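Local coordinates for protein subclass B3 metallo-beta-lactamase (Sphingobium indicum, PDB 7LUU) that probably hydrolyses beta-lactam antibiotics at a two-zinc active site in which a glutamate is among the metal ligands, at residues Ile244-Gly247 against Phe248-Ser251. Sequence-based numbering, arbitrary orientation.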
# COMPACT_ATOMS: atom_id res chain seq x y z
N ILE A 244 -17.57 3.73 -5.07
CA ILE A 244 -16.58 2.64 -5.01
C ILE A 244 -16.43 1.98 -6.39
O ILE A 244 -15.32 1.72 -6.86
CB ILE A 244 -16.99 1.62 -3.92
CG1 ILE A 244 -16.65 2.10 -2.50
CG2 ILE A 244 -16.42 0.19 -4.15
CD1 ILE A 244 -15.12 2.09 -2.18
N VAL A 245 -17.56 1.70 -7.07
CA VAL A 245 -17.52 1.05 -8.37
C VAL A 245 -16.96 1.99 -9.44
O VAL A 245 -16.12 1.59 -10.25
CB VAL A 245 -18.92 0.55 -8.74
CG1 VAL A 245 -18.89 0.09 -10.19
CG2 VAL A 245 -19.26 -0.63 -7.77
N LYS A 246 -17.40 3.25 -9.46
CA LYS A 246 -16.78 4.22 -10.38
C LYS A 246 -15.31 4.38 -10.03
O LYS A 246 -14.49 4.65 -10.92
CB LYS A 246 -17.50 5.56 -10.25
CG LYS A 246 -18.90 5.55 -10.89
CD LYS A 246 -18.94 4.59 -12.09
CE LYS A 246 -20.32 4.36 -12.76
NZ LYS A 246 -20.24 4.48 -14.27
N GLY A 247 -15.00 4.22 -8.74
CA GLY A 247 -13.60 4.27 -8.31
C GLY A 247 -12.77 3.18 -8.96
O GLY A 247 -11.70 3.45 -9.54
N PHE A 248 -13.30 1.94 -8.97
CA PHE A 248 -12.57 0.86 -9.64
C PHE A 248 -12.35 1.18 -11.11
O PHE A 248 -11.25 0.91 -11.64
CB PHE A 248 -13.34 -0.46 -9.53
CG PHE A 248 -13.01 -1.28 -8.29
CD1 PHE A 248 -11.73 -1.76 -8.07
CD2 PHE A 248 -14.01 -1.51 -7.30
CE1 PHE A 248 -11.42 -2.52 -6.88
CE2 PHE A 248 -13.69 -2.21 -6.12
CZ PHE A 248 -12.45 -2.73 -5.95
N GLU A 249 -13.36 1.74 -11.78
CA GLU A 249 -13.20 2.03 -13.21
C GLU A 249 -12.08 3.04 -13.41
O GLU A 249 -11.26 2.87 -14.32
CB GLU A 249 -14.52 2.53 -13.79
CG GLU A 249 -15.62 1.49 -13.70
CD GLU A 249 -17.05 2.04 -13.94
OE1 GLU A 249 -17.24 3.25 -14.23
OE2 GLU A 249 -17.99 1.22 -13.85
N ALA A 250 -12.00 4.05 -12.54
CA ALA A 250 -10.93 5.05 -12.67
C ALA A 250 -9.57 4.42 -12.40
O ALA A 250 -8.58 4.72 -13.08
CB ALA A 250 -11.15 6.19 -11.68
N SER A 251 -9.53 3.50 -11.44
CA SER A 251 -8.29 2.80 -11.14
C SER A 251 -7.80 1.98 -12.34
O SER A 251 -6.59 1.92 -12.59
CB SER A 251 -8.49 1.87 -9.96
OG SER A 251 -8.66 2.65 -8.79
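Lys-246 runs alongside Glu-249, one step of three residues further on in helix 242-257, and its aliphatic chain overlaps the carboxylate before its amine does. CD of Lys-246 sits 3.0 Å from OE1 of Glu-249, closer than a comfortable carbon-oxygen contact, so the exact position of this exposed chain is doubtful. NZ reaches the same oxygen at 3.2 Å in a salt bridge whose hydrogen bond is weak. Bends at chi2 (-31°, near eclipsed) and chi4 set CD above the carboxylate plane on the OE1 side and leave NZ close to that plane, beyond OE1; Glu-249 stays extended beyond CG. The other carboxylate oxygen, OE2, lies 3.9 Å from CG1 of Val-245, a methyl beside the acid.

On the inward side, Ile-244 and Phe-248 lie side by side and point the same way, a full turn apart. CG2 of Ile-244, anti to its own backbone N, comes within 4.1 Å of CE2 on the ring. The ring also turns an edge to CA of Val-245. Beyond the pair, Phe-248 packs on Ser-290 and Leu-294 of helix 282-300, whereas Ile-244 rests on Met-202, Tyr-234 and Phe-236.

Four successive i to i+4 backbone bonds hold the turn, from Phe-248 N to Ile-244 O at 2.9 Å through to Ser-251 N, which meets the Gly-247 carbonyl nearly head-on. Ser-251 OG is hydrogen-bonded to Pro-198 O, tying the helix to the loop just ahead of the zinc ligand His-200.

The helix belongs to a beta-alpha-beta unit between strands 216-223 and 262-265. This turn buries Ile-244, Phe-248 and Ser-251 on one face, the Phe-248 side chain about 10 Å from a zinc ion; on the more open face, the weakly bonded Lys-246 and Glu-249 pair is likely to add only modestly to what the backbone bonds already secure.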